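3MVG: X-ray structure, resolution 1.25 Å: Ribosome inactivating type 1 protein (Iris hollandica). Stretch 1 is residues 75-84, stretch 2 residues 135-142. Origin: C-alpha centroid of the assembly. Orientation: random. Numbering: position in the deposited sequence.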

# COMPACT_ATOMS: atom_id res chain seq x y z
N ALA A 75 21.76 16.03 -5.62
CA ALA A 75 22.54 16.84 -4.69
C ALA A 75 21.80 16.91 -3.38
O ALA A 75 20.63 16.53 -3.30
CB ALA A 75 22.73 18.24 -5.25
N TYR A 76 22.46 17.40 -2.34
CA TYR A 76 21.76 17.73 -1.11
C TYR A 76 22.43 18.93 -0.45
O TYR A 76 23.61 19.18 -0.67
CB TYR A 76 21.65 16.53 -0.14
CG TYR A 76 22.96 16.14 0.50
CD1 TYR A 76 23.79 15.19 -0.09
CD2 TYR A 76 23.36 16.73 1.70
CE1 TYR A 76 25.00 14.84 0.51
CE2 TYR A 76 24.57 16.39 2.29
CZ TYR A 76 25.39 15.45 1.69
OH TYR A 76 26.59 15.10 2.24
N GLN A 77 21.66 19.65 0.37
CA GLN A 77 22.20 20.72 1.19
C GLN A 77 22.21 20.33 2.66
O GLN A 77 21.24 19.74 3.16
CB GLN A 77 21.37 21.99 1.03
CG GLN A 77 21.99 23.22 1.69
CD GLN A 77 21.09 24.42 1.68
OE1 GLN A 77 21.53 25.54 1.39
NE2 GLN A 77 19.82 24.22 2.00
N ALA A 78 23.31 20.65 3.34
CA ALA A 78 23.43 20.46 4.78
C ALA A 78 24.20 21.63 5.34
O ALA A 78 25.27 21.96 4.85
CB ALA A 78 24.16 19.17 5.08
N GLN A 79 23.64 22.26 6.37
CA GLN A 79 24.27 23.40 7.06
C GLN A 79 24.83 24.43 6.08
O GLN A 79 26.01 24.79 6.12
CB GLN A 79 25.36 22.91 8.03
CG GLN A 79 24.83 22.03 9.15
CD GLN A 79 25.83 21.85 10.27
OE1 GLN A 79 26.31 22.82 10.85
NE2 GLN A 79 26.15 20.61 10.58
N ASN A 80 23.96 24.88 5.18
CA ASN A 80 24.27 25.97 4.24
C ASN A 80 25.41 25.70 3.25
O ASN A 80 26.09 26.63 2.79
CB ASN A 80 24.50 27.29 5.00
CG ASN A 80 24.15 28.51 4.17
OD1 ASN A 80 23.24 28.47 3.34
ND2 ASN A 80 24.88 29.59 4.38
N ARG A 81 25.62 24.43 2.92
CA ARG A 81 26.49 24.05 1.81
C ARG A 81 25.83 22.93 1.00
O ARG A 81 25.23 22.02 1.58
CB ARG A 81 27.88 23.60 2.28
CG ARG A 81 28.87 23.52 1.13
CD ARG A 81 30.25 23.08 1.57
NE ARG A 81 31.20 23.31 0.48
CZ ARG A 81 32.44 22.85 0.43
NH1 ARG A 81 32.94 22.11 1.41
NH2 ARG A 81 33.19 23.14 -0.63
N PHE A 82 25.92 23.03 -0.32
CA PHE A 82 25.46 21.96 -1.20
C PHE A 82 26.57 20.95 -1.49
O PHE A 82 27.76 21.30 -1.55
CB PHE A 82 24.87 22.52 -2.50
CG PHE A 82 23.47 23.04 -2.36
CD1 PHE A 82 23.23 24.35 -1.96
CD2 PHE A 82 22.37 22.22 -2.67
CE1 PHE A 82 21.93 24.84 -1.85
CE2 PHE A 82 21.07 22.72 -2.56
CZ PHE A 82 20.85 24.02 -2.15
N TYR A 83 26.14 19.71 -1.66
CA TYR A 83 26.97 18.56 -1.94
C TYR A 83 26.40 17.92 -3.20
O TYR A 83 25.23 17.56 -3.25
CB TYR A 83 26.92 17.59 -0.75
CG TYR A 83 27.55 18.21 0.48
CD1 TYR A 83 26.79 18.97 1.37
CD2 TYR A 83 28.91 18.11 0.70
CE1 TYR A 83 27.38 19.59 2.48
CE2 TYR A 83 29.52 18.72 1.79
CZ TYR A 83 28.75 19.46 2.68
OH TYR A 83 29.36 20.06 3.77
N LEU A 84 27.24 17.82 -4.22
CA LEU A 84 26.82 17.35 -5.54
C LEU A 84 27.31 15.95 -5.79
O LEU A 84 28.47 15.63 -5.51
CB LEU A 84 27.39 18.26 -6.63
CG LEU A 84 26.65 19.53 -7.06
CD1 LEU A 84 25.93 20.28 -5.94
CD2 LEU A 84 27.63 20.45 -7.79
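Stretch 2 135-142: TLHNWSPP

Stretch 1 is a β-hairpin. Its two arms are joined by a type I' turn from A78 to R81, with Q79 and N80 both at positive phi, and the backbone pairs close in register: Y76 N to Y83 O at 2.9 Å and Y83 N to Y76 O at 2.8 Å, then A78 N to R81 O at 2.9 Å and R81 N to A78 O at 3.2 Å nearer the turn. Stretch 2 brings in the last residues of a helix, T135 to N138. W139 N still bonds back to T135 O at 3.0 Å, but W139 itself leaves helical phi/psi (-73/140), and the chain runs on extended through S140 and P141 to a cis peptide bond before P142. Stretch 2 runs across the hairpin from the first strand to the second. The nearest CA atoms across the stretches are those of A78 and H137, 5.0 Å apart; so tight an approach suits the small side chain of A78, whose CB rests 3.3 Å from L136 O.

Strand alternation sets the pattern. Y76, A78, R81 and Y83 direct their CA-to-CB bonds toward stretch 2, whereas Q77 points away. L136 covers the ring of Y76 almost on its axis, with L136 CD1 4.0 Å from the ring centroid and 2° off the normal. Beyond the helix end, W139 turns an edge toward the face of Y83 in an offset edge-to-face pair, the ring centroids 5.8 Å apart and the planes at 67°; Y83 CE2 and W139 CZ3 approach to 3.8 Å. P141 then packs at the edge of the Y83 ring, with its CD 3.7 Å from Y83 CE2, and its CG lies 4.1 Å from R81 NH1.

Two of the polar links reach main-chain carbonyls at or just past the helix end. Q79, at the turn, gives its NE2 to H137 O at 2.9 Å, nearly straight at 166°. The same side chain lays CG over a face of the H137 ring, 3.9 Å from its centroid, while H137 ND1 donates to N138 OD1 at 3.0 Å. A water does similar work: it accepts from Y76 OH at 2.7 Å and donates to L136 O at 2.7 Å and to W139 O at 2.8 Å, so one tyrosine hydroxyl is tied to two carbonyls around the helix end.

The rule to take away is a division by position: alanine at the closest CA approach, aromatic rings flanked by leucine, tryptophan and proline along the hairpin, and a glutamine at the turn to bond the H137 carbonyl.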

# COMPACT_ATOMS: atom_id res chain seq x y z
N THR A 135 23.09 12.06 9.78
CA THR A 135 24.42 11.77 9.26
C THR A 135 24.82 12.77 8.19
O THR A 135 25.91 13.34 8.24
CB THR A 135 24.50 10.33 8.73
OG1 THR A 135 24.21 9.42 9.81
CG2 THR A 135 25.89 10.01 8.20
N LEU A 136 23.93 13.03 7.24
CA LEU A 136 24.21 14.02 6.22
C LEU A 136 24.27 15.42 6.81
O LEU A 136 25.09 16.24 6.39
CB LEU A 136 23.17 13.96 5.09
CG LEU A 136 23.18 12.67 4.25
CD1 LEU A 136 22.29 12.86 3.04
CD2 LEU A 136 24.59 12.27 3.81
N HIS A 137 23.44 15.70 7.81
CA HIS A 137 23.47 17.01 8.45
C HIS A 137 24.85 17.32 9.02
O HIS A 137 25.34 18.45 8.89
CB HIS A 137 22.42 17.11 9.56
CG HIS A 137 22.31 18.48 10.15
ND1 HIS A 137 23.05 18.87 11.25
CD2 HIS A 137 21.59 19.56 9.77
CE1 HIS A 137 22.76 20.13 11.54
NE2 HIS A 137 21.89 20.57 10.66
N ASN A 138 25.47 16.32 9.64
CA ASN A 138 26.71 16.50 10.37
C ASN A 138 27.99 16.26 9.57
O ASN A 138 29.05 16.72 9.98
CB ASN A 138 26.70 15.62 11.62
CG ASN A 138 25.60 16.00 12.58
OD1 ASN A 138 25.13 17.14 12.59
ND2 ASN A 138 25.17 15.04 13.39
N TRP A 139 27.90 15.54 8.45
CA TRP A 139 29.10 15.18 7.69
C TRP A 139 29.69 16.36 6.94
O TRP A 139 28.98 17.19 6.38
CB TRP A 139 28.78 14.05 6.70
CG TRP A 139 29.98 13.53 5.92
CD1 TRP A 139 30.81 12.51 6.27
CD2 TRP A 139 30.45 14.00 4.65
NE1 TRP A 139 31.77 12.31 5.30
CE2 TRP A 139 31.57 13.22 4.29
CE3 TRP A 139 30.01 15.00 3.75
CZ2 TRP A 139 32.26 13.40 3.09
CZ3 TRP A 139 30.69 15.17 2.56
CH2 TRP A 139 31.81 14.38 2.25
N SER A 140 31.02 16.43 6.94
CA SER A 140 31.71 17.35 6.06
C SER A 140 33.03 16.75 5.59
O SER A 140 33.66 15.97 6.31
CB SER A 140 31.95 18.70 6.75
OG SER A 140 32.75 18.54 7.89
N PRO A 141 33.43 17.09 4.36
CA PRO A 141 34.75 16.64 3.91
C PRO A 141 35.82 17.31 4.79
O PRO A 141 35.59 18.39 5.31
CB PRO A 141 34.81 17.13 2.47
CG PRO A 141 33.89 18.27 2.40
CD PRO A 141 32.80 18.00 3.39
N PRO A 142 36.99 16.67 4.93
CA PRO A 142 37.44 15.51 4.18
C PRO A 142 37.25 14.16 4.86
O PRO A 142 37.97 13.22 4.52
CB PRO A 142 38.93 15.80 4.01
CG PRO A 142 39.29 16.45 5.30
CD PRO A 142 38.09 17.25 5.73
O HOH W 1 26.97 16.60 4.50